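Local coordinates for protein uncharacterized HTH-type transcriptional regulator YydK (PDB 3BWG) that probably binds DNA as a transcription regulator of the GntR family, with a winged-helix DNA-binding domain and a UTRA domain, at residues G76-L81 with S228-Q233; V99-V104 with I123-R128; K146-Y151 with N212-D217; Q8-E13 with T47-L52. All coordinates share one frame; numbering follows the deposited sequence.

Contact 1 (G76-L81 with S228-Q233). With EDO (1,2-ethanediol), chain I.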
loop_
_atom_site.group_PDB
_atom_site.type_symbol
_atom_site.label_atom_id
_atom_site.label_comp_id
_atom_site.label_asym_id
_atom_site.label_seq_id
_atom_site.Cartn_x
_atom_site.Cartn_y
_atom_site.Cartn_z
ATOM N N GLY B 76 12.478 -8.140 6.617
ATOM C CA GLY B 76 13.046 -8.498 5.307
ATOM C C GLY B 76 12.119 -8.283 4.148
ATOM O O GLY B 76 12.407 -8.733 3.036
ATOM N N TYR B 77 10.988 -7.631 4.420
ATOM C CA TYR B 77 10.027 -7.172 3.386
ATOM C C TYR B 77 10.364 -5.732 2.927
ATOM O O TYR B 77 10.690 -4.857 3.738
ATOM C CB TYR B 77 8.577 -7.219 3.919
ATOM C CG TYR B 77 7.981 -8.611 4.060
ATOM C CD1 TYR B 77 7.260 -9.181 3.016
ATOM C CD2 TYR B 77 8.118 -9.348 5.236
ATOM C CE1 TYR B 77 6.684 -10.430 3.105
ATOM C CE2 TYR B 77 7.529 -10.629 5.333
ATOM C CZ TYR B 77 6.825 -11.150 4.265
ATOM O OH TYR B 77 6.236 -12.389 4.322
ATOM N N ILE B 78 10.313 -5.507 1.615
ATOM C CA ILE B 78 10.518 -4.165 1.055
ATOM C C ILE B 78 9.179 -3.431 1.142
ATOM O O ILE B 78 8.104 -3.961 0.788
ATOM C CB ILE B 78 10.976 -4.175 -0.434
ATOM C CG1 ILE B 78 12.293 -4.962 -0.622
ATOM C CG2 ILE B 78 11.065 -2.721 -1.010
ATOM C CD1 ILE B 78 12.303 -5.726 -1.951
ATOM N N SER B 79 9.258 -2.221 1.659
ATOM C CA SER B 79 8.121 -1.352 1.731
ATOM C C SER B 79 7.636 -0.997 0.312
ATOM O O SER B 79 8.325 -0.361 -0.479
ATOM C CB SER B 79 8.485 -0.114 2.547
ATOM O OG SER B 79 7.397 0.785 2.445
ATOM N N LEU B 80 6.464 -1.479 -0.037
ATOM C CA LEU B 80 5.970 -1.258 -1.386
ATOM C C LEU B 80 5.806 0.242 -1.668
ATOM O O LEU B 80 6.161 0.717 -2.754
ATOM C CB LEU B 80 4.658 -2.011 -1.566
ATOM C CG LEU B 80 3.957 -1.968 -2.923
ATOM C CD1 LEU B 80 4.696 -2.712 -4.015
ATOM C CD2 LEU B 80 2.577 -2.515 -2.712
ATOM N N LEU B 81 5.302 0.994 -0.684
ATOM C CA LEU B 81 5.132 2.436 -0.797
ATOM C C LEU B 81 6.359 3.167 -0.233
ATOM O O LEU B 81 6.748 2.932 0.905
ATOM C CB LEU B 81 3.818 2.898 -0.089
ATOM C CG LEU B 81 2.505 2.196 -0.555
ATOM C CD1 LEU B 81 1.255 2.722 0.158
ATOM C CD2 LEU B 81 2.289 2.292 -2.082
ATOM N N SER B 228 12.828 -10.819 -3.523
ATOM C CA SER B 228 11.968 -9.670 -3.124
ATOM C C SER B 228 10.583 -10.119 -2.675
ATOM O O SER B 228 10.076 -11.164 -3.108
ATOM C CB SER B 228 11.888 -8.670 -4.266
ATOM O OG SER B 228 11.234 -9.277 -5.346
ATOM N N GLN B 229 10.029 -9.387 -1.722
ATOM C CA GLN B 229 8.670 -9.586 -1.258
ATOM C C GLN B 229 8.402 -8.316 -0.543
ATOM O O GLN B 229 9.353 -7.724 -0.023
ATOM C CB GLN B 229 8.526 -10.736 -0.276
ATOM C CG GLN B 229 9.632 -10.851 0.778
ATOM C CD GLN B 229 10.813 -11.622 0.261
ATOM O OE1 GLN B 229 10.636 -12.674 -0.352
ATOM N NE2 GLN B 229 12.015 -11.125 0.489
ATOM N N PHE B 230 7.118 -7.920 -0.493
ATOM C CA PHE B 230 6.708 -6.538 -0.155
ATOM C C PHE B 230 5.693 -6.446 0.963
ATOM O O PHE B 230 4.879 -7.327 1.129
ATOM C CB PHE B 230 6.176 -5.791 -1.400
ATOM C CG PHE B 230 7.151 -5.810 -2.541
ATOM C CD1 PHE B 230 8.098 -4.790 -2.684
ATOM C CD2 PHE B 230 7.142 -6.854 -3.453
ATOM C CE1 PHE B 230 9.062 -4.833 -3.679
ATOM C CE2 PHE B 230 8.095 -6.896 -4.489
ATOM C CZ PHE B 230 9.073 -5.860 -4.571
ATOM N N VAL B 231 5.793 -5.390 1.749
ATOM C CA VAL B 231 4.801 -5.096 2.728
ATOM C C VAL B 231 4.156 -3.720 2.461
ATOM O O VAL B 231 4.767 -2.788 1.895
ATOM C CB VAL B 231 5.342 -5.237 4.198
ATOM C CG1 VAL B 231 6.578 -4.292 4.502
ATOM C CG2 VAL B 231 4.224 -5.006 5.183
ATOM N N VAL B 232 2.887 -3.628 2.861
ATOM C CA VAL B 232 2.167 -2.390 2.882
ATOM C C VAL B 232 1.247 -2.365 4.091
ATOM O O VAL B 232 0.598 -3.385 4.448
ATOM C CB VAL B 232 1.474 -2.089 1.523
ATOM C CG1 VAL B 232 0.851 -3.276 0.988
ATOM C CG2 VAL B 232 0.529 -0.850 1.613
ATOM N N GLN B 233 1.279 -1.208 4.755
ATOM C CA GLN B 233 0.484 -0.947 5.933
ATOM C C GLN B 233 -0.660 -0.079 5.456
ATOM O O GLN B 233 -0.435 0.929 4.777
ATOM C CB GLN B 233 1.287 -0.231 7.018
ATOM C CG GLN B 233 2.448 -1.022 7.586
ATOM C CD GLN B 233 3.149 -0.367 8.815
ATOM O OE1 GLN B 233 4.005 -0.998 9.429
ATOM N NE2 GLN B 233 2.771 0.874 9.175
HETATM C C1 EDO I . 8.619 -10.841 -6.865
HETATM O O1 EDO I . 8.785 -9.925 -5.824
HETATM C C2 EDO I . 9.041 -10.096 -8.101
HETATM O O2 EDO I . 8.808 -11.001 -9.141
HETATM O O HOH W 1 12.462 -8.637 0.610
#

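Contact 2 (V99-V104 with I123-R128)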
loop_
_atom_site.group_PDB
_atom_site.type_symbol
_atom_site.label_atom_id
_atom_site.label_comp_id
_atom_site.label_asym_id
_atom_site.label_seq_id
_atom_site.Cartn_x
_atom_site.Cartn_y
_atom_site.Cartn_z
ATOM N N VAL B 99 24.032 1.010 -14.281
ATOM C CA VAL B 99 23.322 1.820 -15.248
ATOM C C VAL B 99 23.583 1.220 -16.612
ATOM O O VAL B 99 24.717 1.115 -17.025
ATOM C CB VAL B 99 23.770 3.314 -15.235
ATOM C CG1 VAL B 99 23.004 4.128 -16.270
ATOM C CG2 VAL B 99 23.566 3.912 -13.874
ATOM N N ILE B 100 22.525 0.837 -17.301
ATOM C CA ILE B 100 22.641 0.299 -18.629
ATOM C C ILE B 100 22.564 1.438 -19.637
ATOM O O ILE B 100 23.354 1.467 -20.578
ATOM C CB ILE B 100 21.576 -0.775 -18.909
ATOM C CG1 ILE B 100 21.670 -1.880 -17.869
ATOM C CG2 ILE B 100 21.784 -1.386 -20.324
ATOM C CD1 ILE B 100 20.422 -2.664 -17.728
ATOM N N GLU B 101 21.608 2.356 -19.449
ATOM C CA GLU B 101 21.463 3.526 -20.303
ATOM C C GLU B 101 21.055 4.766 -19.479
ATOM O O GLU B 101 20.349 4.664 -18.482
ATOM C CB GLU B 101 20.378 3.296 -21.355
ATOM C CG GLU B 101 20.758 2.457 -22.584
ATOM C CD GLU B 101 19.582 2.361 -23.582
ATOM O OE1 GLU B 101 19.386 3.301 -24.391
ATOM O OE2 GLU B 101 18.835 1.358 -23.546
ATOM N N LEU B 102 21.507 5.934 -19.907
ATOM C CA LEU B 102 21.011 7.183 -19.392
ATOM C C LEU B 102 21.229 8.140 -20.507
ATOM O O LEU B 102 22.357 8.272 -20.976
ATOM C CB LEU B 102 21.797 7.641 -18.152
ATOM C CG LEU B 102 21.666 9.088 -17.645
ATOM C CD1 LEU B 102 20.272 9.462 -17.120
ATOM C CD2 LEU B 102 22.731 9.371 -16.597
ATOM N N ASP B 103 20.161 8.768 -20.978
ATOM C CA ASP B 103 20.294 9.781 -22.005
ATOM C C ASP B 103 19.080 10.709 -22.004
ATOM O O ASP B 103 18.169 10.546 -21.200
ATOM C CB ASP B 103 20.522 9.136 -23.380
ATOM C CG ASP B 103 19.344 8.328 -23.853
ATOM O OD1 ASP B 103 18.217 8.516 -23.341
ATOM O OD2 ASP B 103 19.532 7.499 -24.757
ATOM N N VAL B 104 19.113 11.702 -22.887
ATOM C CA VAL B 104 17.979 12.551 -23.143
ATOM C C VAL B 104 17.389 12.072 -24.442
ATOM O O VAL B 104 18.120 11.761 -25.377
ATOM C CB VAL B 104 18.370 14.027 -23.264
ATOM C CG1 VAL B 104 17.103 14.881 -23.522
ATOM C CG2 VAL B 104 19.098 14.456 -22.014
ATOM N N ILE B 123 12.615 13.943 -22.125
ATOM C CA ILE B 123 12.672 13.244 -20.843
ATOM C C ILE B 123 14.106 12.761 -20.654
ATOM O O ILE B 123 14.808 12.606 -21.666
ATOM C CB ILE B 123 11.615 12.089 -20.717
ATOM C CG1 ILE B 123 11.674 11.061 -21.864
ATOM C CG2 ILE B 123 10.199 12.686 -20.696
ATOM C CD1 ILE B 123 12.519 9.803 -21.606
ATOM N N TYR B 124 14.544 12.586 -19.394
ATOM C CA TYR B 124 15.681 11.705 -19.086
ATOM C C TYR B 124 15.224 10.267 -19.056
ATOM O O TYR B 124 14.239 9.954 -18.384
ATOM C CB TYR B 124 16.281 11.987 -17.723
ATOM C CG TYR B 124 17.290 13.060 -17.775
ATOM C CD1 TYR B 124 16.990 14.348 -17.318
ATOM C CD2 TYR B 124 18.523 12.819 -18.344
ATOM C CE1 TYR B 124 17.930 15.355 -17.387
ATOM C CE2 TYR B 124 19.479 13.830 -18.450
ATOM C CZ TYR B 124 19.187 15.081 -17.963
ATOM O OH TYR B 124 20.140 16.064 -18.067
ATOM N N TYR B 125 15.953 9.387 -19.744
ATOM C CA TYR B 125 15.588 7.983 -19.754
ATOM C C TYR B 125 16.612 7.192 -18.996
ATOM O O TYR B 125 17.798 7.323 -19.257
ATOM C CB TYR B 125 15.516 7.471 -21.198
ATOM C CG TYR B 125 15.411 5.971 -21.341
ATOM C CD1 TYR B 125 14.184 5.331 -21.156
ATOM C CD2 TYR B 125 16.528 5.186 -21.698
ATOM C CE1 TYR B 125 14.070 3.979 -21.280
ATOM C CE2 TYR B 125 16.410 3.804 -21.848
ATOM C CZ TYR B 125 15.169 3.216 -21.621
ATOM O OH TYR B 125 14.958 1.863 -21.755
ATOM N N VAL B 126 16.167 6.346 -18.076
ATOM C CA VAL B 126 17.120 5.483 -17.395
ATOM C C VAL B 126 16.770 4.006 -17.446
ATOM O O VAL B 126 15.597 3.625 -17.359
ATOM C CB VAL B 126 17.604 6.028 -15.978
ATOM C CG1 VAL B 126 17.038 7.384 -15.650
ATOM C CG2 VAL B 126 17.524 4.991 -14.846
ATOM N N LYS B 127 17.778 3.190 -17.718
ATOM C CA LYS B 127 17.606 1.763 -17.769
ATOM C C LYS B 127 18.677 1.211 -16.812
ATOM O O LYS B 127 19.874 1.519 -16.975
ATOM C CB LYS B 127 17.816 1.257 -19.195
ATOM C CG LYS B 127 17.604 -0.255 -19.320
ATOM C CD LYS B 127 18.130 -0.872 -20.632
ATOM C CE LYS B 127 17.113 -0.676 -21.755
ATOM N NZ LYS B 127 17.658 -1.329 -23.002
ATOM N N ARG B 128 18.256 0.453 -15.795
ATOM C CA ARG B 128 19.206 -0.044 -14.813
ATOM C C ARG B 128 18.769 -1.355 -14.162
ATOM O O ARG B 128 17.563 -1.673 -14.052
ATOM C CB ARG B 128 19.551 1.045 -13.773
ATOM C CG ARG B 128 18.511 1.330 -12.711
ATOM C CD ARG B 128 18.860 2.545 -11.877
ATOM N NE ARG B 128 17.681 2.912 -11.092
ATOM C CZ ARG B 128 17.677 3.650 -9.988
ATOM N NH1 ARG B 128 18.808 4.146 -9.498
ATOM N NH2 ARG B 128 16.522 3.885 -9.381
#

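Contact 3 (K146-Y151 with N212-D217)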
loop_
_atom_site.group_PDB
_atom_site.type_symbol
_atom_site.label_atom_id
_atom_site.label_comp_id
_atom_site.label_asym_id
_atom_site.label_seq_id
_atom_site.Cartn_x
_atom_site.Cartn_y
_atom_site.Cartn_z
ATOM N N LYS B 146 12.193 16.291 -18.184
ATOM C CA LYS B 146 13.450 17.046 -18.124
ATOM C C LYS B 146 13.301 18.516 -17.656
ATOM O O LYS B 146 14.187 19.063 -17.002
ATOM C CB LYS B 146 14.182 16.964 -19.481
ATOM C CG LYS B 146 15.612 17.417 -19.384
ATOM C CD LYS B 146 16.442 17.031 -20.541
ATOM C CE LYS B 146 17.773 17.742 -20.494
ATOM N NZ LYS B 146 17.660 19.223 -20.755
ATOM N N SER B 147 12.167 19.149 -17.955
ATOM C CA SER B 147 11.974 20.534 -17.536
ATOM C C SER B 147 11.700 20.586 -16.029
ATOM O O SER B 147 11.806 21.634 -15.413
ATOM C CB SER B 147 10.871 21.201 -18.341
ATOM O OG SER B 147 9.641 20.532 -18.169
ATOM N N ILE B 148 11.381 19.429 -15.444
ATOM C CA ILE B 148 11.308 19.281 -13.980
ATOM C C ILE B 148 12.661 18.780 -13.395
ATOM O O ILE B 148 13.252 19.425 -12.554
ATOM C CB ILE B 148 10.160 18.329 -13.561
ATOM C CG1 ILE B 148 8.820 18.863 -14.124
ATOM C CG2 ILE B 148 10.154 18.193 -11.994
ATOM C CD1 ILE B 148 7.570 18.014 -13.795
ATOM N N VAL B 149 13.122 17.616 -13.842
ATOM C CA VAL B 149 14.386 17.019 -13.348
ATOM C C VAL B 149 15.445 17.426 -14.345
ATOM O O VAL B 149 15.620 16.793 -15.399
ATOM C CB VAL B 149 14.274 15.495 -13.274
ATOM C CG1 VAL B 149 15.552 14.912 -12.734
ATOM C CG2 VAL B 149 13.020 15.082 -12.435
ATOM N N THR B 150 16.088 18.536 -14.057
ATOM C CA THR B 150 16.690 19.296 -15.142
ATOM C C THR B 150 18.027 18.719 -15.596
ATOM O O THR B 150 18.432 18.944 -16.741
ATOM C CB THR B 150 16.833 20.788 -14.806
ATOM O OG1 THR B 150 17.318 20.909 -13.470
ATOM C CG2 THR B 150 15.479 21.526 -14.967
ATOM N N TYR B 151 18.706 18.025 -14.682
ATOM C CA TYR B 151 19.947 17.325 -14.994
ATOM C C TYR B 151 20.088 16.037 -14.175
ATOM O O TYR B 151 19.727 15.989 -12.996
ATOM C CB TYR B 151 21.158 18.238 -14.779
ATOM C CG TYR B 151 22.474 17.614 -15.231
ATOM C CD1 TYR B 151 22.788 17.477 -16.605
ATOM C CD2 TYR B 151 23.387 17.128 -14.293
ATOM C CE1 TYR B 151 24.009 16.891 -17.007
ATOM C CE2 TYR B 151 24.600 16.566 -14.671
ATOM C CZ TYR B 151 24.903 16.434 -16.010
ATOM O OH TYR B 151 26.109 15.861 -16.354
ATOM N N ASN B 212 2.332 19.493 -6.030
ATOM C CA ASN B 212 1.322 20.235 -6.828
ATOM C C ASN B 212 0.568 19.349 -7.806
ATOM O O ASN B 212 -0.256 19.846 -8.596
ATOM C CB ASN B 212 1.932 21.437 -7.563
ATOM C CG ASN B 212 3.088 21.043 -8.483
ATOM O OD1 ASN B 212 3.163 19.926 -8.985
ATOM N ND2 ASN B 212 4.000 21.972 -8.701
ATOM N N GLY B 213 0.841 18.036 -7.772
ATOM C CA GLY B 213 0.073 17.102 -8.574
ATOM C C GLY B 213 0.682 16.825 -9.940
ATOM O O GLY B 213 0.227 15.950 -10.654
ATOM N N GLN B 214 1.726 17.562 -10.301
ATOM C CA GLN B 214 2.447 17.362 -11.555
ATOM C C GLN B 214 3.330 16.063 -11.582
ATOM O O GLN B 214 4.249 15.910 -10.730
ATOM C CB GLN B 214 3.279 18.609 -11.752
ATOM C CG GLN B 214 3.979 18.747 -13.079
ATOM C CD GLN B 214 4.686 20.124 -13.238
ATOM O OE1 GLN B 214 4.576 20.995 -12.375
ATOM N NE2 GLN B 214 5.401 20.302 -14.331
ATOM N N PRO B 215 3.086 15.130 -12.565
ATOM C CA PRO B 215 3.968 13.948 -12.608
ATOM C C PRO B 215 5.397 14.379 -12.884
ATOM O O PRO B 215 5.610 15.368 -13.594
ATOM C CB PRO B 215 3.457 13.145 -13.812
ATOM C CG PRO B 215 2.106 13.662 -14.121
ATOM C CD PRO B 215 2.084 15.106 -13.654
ATOM N N PHE B 216 6.369 13.641 -12.342
ATOM C CA PHE B 216 7.790 13.891 -12.660
ATOM C C PHE B 216 8.567 12.629 -13.068
ATOM O O PHE B 216 9.626 12.738 -13.701
ATOM C CB PHE B 216 8.532 14.636 -11.515
ATOM C CG PHE B 216 8.772 13.798 -10.266
ATOM C CD1 PHE B 216 9.942 13.047 -10.112
ATOM C CD2 PHE B 216 7.844 13.788 -9.245
ATOM C CE1 PHE B 216 10.190 12.280 -8.979
ATOM C CE2 PHE B 216 8.068 13.005 -8.077
ATOM C CZ PHE B 216 9.253 12.248 -7.962
ATOM N N ASP B 217 8.038 11.453 -12.713
ATOM C CA ASP B 217 8.746 10.155 -12.893
ATOM C C ASP B 217 7.729 9.033 -13.191
ATOM O O ASP B 217 6.788 8.840 -12.446
ATOM C CB ASP B 217 9.571 9.863 -11.620
ATOM C CG ASP B 217 10.137 8.422 -11.541
ATOM O OD1 ASP B 217 10.128 7.651 -12.500
ATOM O OD2 ASP B 217 10.674 8.078 -10.481
#

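Contact 4 (Q8-E13 with T47-L52)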
loop_
_atom_site.group_PDB
_atom_site.type_symbol
_atom_site.label_atom_id
_atom_site.label_comp_id
_atom_site.label_asym_id
_atom_site.label_seq_id
_atom_site.Cartn_x
_atom_site.Cartn_y
_atom_site.Cartn_z
ATOM N N GLN B 8 10.661 16.359 17.091
ATOM C CA GLN B 8 11.369 15.455 16.153
ATOM C C GLN B 8 12.438 14.603 16.843
ATOM O O GLN B 8 12.540 13.411 16.561
ATOM C CB GLN B 8 11.993 16.219 14.967
ATOM C CG GLN B 8 12.803 15.340 13.938
ATOM C CD GLN B 8 14.358 15.405 14.070
ATOM O OE1 GLN B 8 14.965 16.487 14.043
ATOM N NE2 GLN B 8 14.992 14.229 14.166
ATOM N N GLN B 9 13.250 15.205 17.713
ATOM C CA GLN B 9 14.267 14.440 18.451
ATOM C C GLN B 9 13.636 13.356 19.350
ATOM O O GLN B 9 14.104 12.207 19.371
ATOM C CB GLN B 9 15.228 15.364 19.242
ATOM C CG GLN B 9 16.300 14.643 20.128
ATOM C CD GLN B 9 17.191 13.599 19.382
ATOM O OE1 GLN B 9 17.327 13.610 18.150
ATOM N NE2 GLN B 9 17.794 12.695 20.148
ATOM N N ILE B 10 12.560 13.725 20.055
ATOM C CA ILE B 10 11.834 12.814 20.940
ATOM C C ILE B 10 11.241 11.645 20.127
ATOM O O ILE B 10 11.385 10.477 20.506
ATOM C CB ILE B 10 10.679 13.531 21.716
ATOM C CG1 ILE B 10 11.153 14.758 22.548
ATOM C CG2 ILE B 10 9.861 12.517 22.536
ATOM C CD1 ILE B 10 12.265 14.517 23.502
ATOM N N ALA B 11 10.570 11.967 19.019
ATOM C CA ALA B 11 10.079 10.952 18.077
ATOM C C ALA B 11 11.165 9.918 17.748
ATOM O O ALA B 11 10.939 8.710 17.873
ATOM C CB ALA B 11 9.554 11.608 16.818
ATOM N N THR B 12 12.360 10.394 17.395
ATOM C CA THR B 12 13.449 9.506 16.990
ATOM C C THR B 12 13.948 8.604 18.136
ATOM O O THR B 12 14.208 7.411 17.924
ATOM C CB THR B 12 14.591 10.306 16.296
ATOM O OG1 THR B 12 14.162 10.687 14.981
ATOM C CG2 THR B 12 15.908 9.498 16.200
ATOM N N GLU B 13 14.045 9.162 19.343
ATOM C CA GLU B 13 14.485 8.404 20.514
ATOM C C GLU B 13 13.461 7.328 20.895
ATOM O O GLU B 13 13.832 6.243 21.354
ATOM C CB GLU B 13 14.756 9.339 21.700
ATOM C CG GLU B 13 15.822 10.411 21.419
ATOM C CD GLU B 13 16.818 10.640 22.567
ATOM O OE1 GLU B 13 16.382 10.777 23.734
ATOM O OE2 GLU B 13 18.046 10.699 22.292
ATOM N N THR B 47 2.695 15.107 23.057
ATOM C CA THR B 47 1.521 14.950 22.186
ATOM C C THR B 47 1.878 15.138 20.692
ATOM O O THR B 47 1.381 14.400 19.832
ATOM C CB THR B 47 0.390 15.878 22.665
ATOM O OG1 THR B 47 -0.028 15.451 23.969
ATOM C CG2 THR B 47 -0.775 15.847 21.739
ATOM N N LYS B 48 2.762 16.098 20.406
ATOM C CA LYS B 48 3.270 16.358 19.050
ATOM C C LYS B 48 4.206 15.261 18.525
ATOM O O LYS B 48 4.216 14.951 17.334
ATOM C CB LYS B 48 3.982 17.723 19.010
ATOM C CG LYS B 48 3.058 18.919 19.210
ATOM C CD LYS B 48 3.731 20.227 18.768
ATOM C CE LYS B 48 3.091 21.461 19.413
ATOM N NZ LYS B 48 3.551 22.714 18.741
ATOM N N SER B 49 5.006 14.685 19.415
ATOM C CA SER B 49 5.850 13.542 19.070
ATOM C C SER B 49 4.975 12.333 18.724
ATOM O O SER B 49 5.222 11.612 17.751
ATOM C CB SER B 49 6.792 13.212 20.220
ATOM O OG SER B 49 7.639 14.308 20.481
ATOM N N LEU B 50 3.913 12.154 19.496
ATOM C CA LEU B 50 3.014 11.058 19.240
ATOM C C LEU B 50 2.297 11.221 17.904
ATOM O O LEU B 50 2.122 10.215 17.217
ATOM C CB LEU B 50 2.066 10.824 20.428
ATOM C CG LEU B 50 2.782 10.461 21.748
ATOM C CD1 LEU B 50 1.798 10.420 22.898
ATOM C CD2 LEU B 50 3.549 9.152 21.648
ATOM N N GLU B 51 1.919 12.453 17.500
ATOM C CA GLU B 51 1.243 12.617 16.170
ATOM C C GLU B 51 2.172 12.244 15.031
ATOM O O GLU B 51 1.789 11.477 14.138
ATOM C CB GLU B 51 0.710 14.018 15.884
ATOM C CG GLU B 51 0.422 14.898 17.079
ATOM C CD GLU B 51 -0.935 14.630 17.729
ATOM O OE1 GLU B 51 -1.734 15.613 17.855
ATOM O OE2 GLU B 51 -1.173 13.453 18.127
ATOM N N LEU B 52 3.385 12.795 15.057
ATOM C CA LEU B 52 4.395 12.463 14.061
ATOM C C LEU B 52 4.528 10.954 13.847
ATOM O O LEU B 52 4.425 10.485 12.718
ATOM C CB LEU B 52 5.751 13.063 14.438
ATOM C CG LEU B 52 6.930 12.926 13.462
ATOM C CD1 LEU B 52 6.535 13.365 12.045
ATOM C CD2 LEU B 52 8.110 13.746 13.982
#

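Contact 1 (G76-L81 with S228-Q233)
The Tyr77 ring meets the backbone of 228-233, with Phe230 N in plane at its edge. This ring and that of Phe230 flank a two-stranded parallel sheet, 78-79 with 230-234. The amide plane of Gln229 stands at about a right angle to the Tyr77 ring, and Gln229 CG lies 3.7 Å from Tyr77 CD1. The Phe230 ring has the ethanediol oxygen O1 at its edge and Tyr223 in an edge-to-face pair. Ile78 runs alongside it, CB 3.7 Å from Phe230 CD1.

Residues 230-233 also pair antiparallel with a strand of the second subunit, so the sheet crosses the dimer interface. Ile78 N donates to Gln229 O, and Val231 N to Ile78 O. Leu80 N reaches Val231 O at 2.9 Å in an almost straight bond (173°). Tyr77 OH bonds to His181 of the second subunit.

Ile78 and Phe230 share one face of the sheet, Ser79 and Val231 the other. An alanine at Phe230 would remove the ring against Ile78 and Tyr223 and would probably loosen this buried face. At the Gly76 end, one water donates to Gly76 O and accepts from Gln229 NE2 at 2.5 Å.

Contact 2 (V99-V104 with I123-R128)
Strands 99-104 and 123-128 run antiparallel; their pairing is close along the backbone and includes a classic beta bulge, Ile100 and Glu101 opposite Lys127. Lys127 O accepts from Ile100 N at 2.8 Å and from Glu101 N at 3.1 Å, so two donors grip one carbonyl. Lys127 N bonds to Glu101 O, and Tyr125 N meets Asp103 O nearly along its C=O axis at 2.9 Å. The return bond from Asp103 N to Tyr125 O is longer, 3.3 Å.

The face with Leu102, Tyr124 and Val126 is mainly apolar, though Arg128 shares it and its guanidinium leads away to Glu140 and the carbonyl of Val157. Leu102 CD1 sits 4.0 Å from Tyr124 CD2 and also touches Val126 CG1. Val104 is more exposed; its CG2 reaches Tyr124 CE2 at 3.6 Å.

The other face is polar and more open to solvent: Glu101, Asp103 and Lys127 are partly exposed, although Tyr125 between them is buried. Lys127 bends at chi3 (-82°), and its NZ forms a salt bridge to Glu101 OE2 at 3.0 Å. That oxygen also lies at the edge of the Tyr125 ring. Glu101 OE1 and Asp103 OD1 both pair with Arg105.

In the six-stranded antiparallel UTRA sheet, strand 123-132 lies between 135-145 and 95-105, an outermost strand. Helix 154-157 covers the Leu102 face, while Tyr192 of helix 187-193 meets Ile100 and Lys127.

Contact 3 (K146-Y151 with N212-D217)
Apolar contacts carry most of this meeting between the loop 146-151 and the start of strand 215-224. Ile148 supplies the main side chain. Its CG2, anti to the backbone N, touches Phe216 CB at 3.9 Å, and the two side chains cross at about a right angle. Phe216 CG takes the crowded position between the backbone N and the carbonyl carbon (chi1 71°). CB points toward the loop, and this torsion leads the ring away from it. Val149 adds a looser contact, with CG2 4.4 Å from Phe216 CD1.

Contacts between apolar and polar atoms are closer. Ile148 CG1 lies beside the backbone N, and the extended chain (chi2 180°) carries CD1 to the other segment. There CD1 comes within 3.2 Å of Gln214 NE2 and 3.3 Å of Pro215 O. Ile148 and Gln214 meet tip to tip, the glutamine chain being extended as well. An alanine at Ile148 would lose CG1, CG2 and CD1 and would probably weaken the hold between the loop and the strand.

Hydrogen bonding is local to the 212-217 side. Asn212 OD1 accepts from Gln214 N at 3.1 Å, in the carbonyl plane of the amide. This is an Asx turn, closed around Gly213 just before the strand begins.

Both segments belong to the UTRA domain. Phe216 bonds through its backbone to Thr145 of strand 135-145 and to Phe208 of strand 200-210. Leu210 of that strand packs on both Ile148 and Phe216, and Tyr144 meets Val149.

Contact 4 (Q8-E13 with T47-L52)
In the GntR-type DNA-binding domain, helix 6-20 crosses helix 43-55, the second helix of the predicted helix-turn-helix motif (32-51). In this family that second helix usually recognises DNA. Residues 8-13 and 47-52 form the crossing. The short axes pass 8.5 Å apart and cross at -61°.

The backbones come nearest at Ala11 and Ser49, whose CA atoms are 5.1 Å apart. Small side chains at both positions suit so close an approach. Ser49 OG sits beside the backbone N, anti to the carbonyl carbon (chi1 -61°). It lies 3.4 Å from Ile10 CB and 3.5 Å from Ile10 CG2. This hydroxyl is also hydrogen-bonded to Tyr7 O in the first helix and to Thr45 O in its own. It has one proton for two carbonyls, so it must share it or alternate between them; either way the buried OG is tied to both helices.

The second point of touch is apolar. Leu52 CG is anti to the backbone N (chi1 -175°), and CD2 reaches Ala11 CB at 3.8 Å. The same methyl comes to 4.3 Å from Gln8 CA. Ser49 and Leu52, three residues apart, therefore both present their side chains to helix 6-20.

Ile10 turns its end away from 47-52 and packs on Phe39 of helix 32-39 and Ile46 of helix 43-55. Ala11 also meets Leu53, and Leu50 packs on Ile59 of strand 59-62.

How the contacts relate
Contacts 1, 3 and 4 are buried, contact 2 only partly. Contacts 2 and 3 belong to the same six-stranded sheet of the UTRA region. Their centres are 15 Å apart, and they touch where Tyr124 of contact 2 packs on the loop 146-151 of contact 3. Contact 2 depends on backbone bonds and a partly exposed salt bridge, whereas contact 3 is mostly side-chain packing at one end of the sheet. The parallel sheet of contact 1 continues into the second subunit. Its chain loop encloses both UTRA contacts. Contact 4 lies in the DNA-binding domain, about 39 Å from contact 2 between centres. It joins helices through a buried serine, an alanine and branched aliphatic side chains.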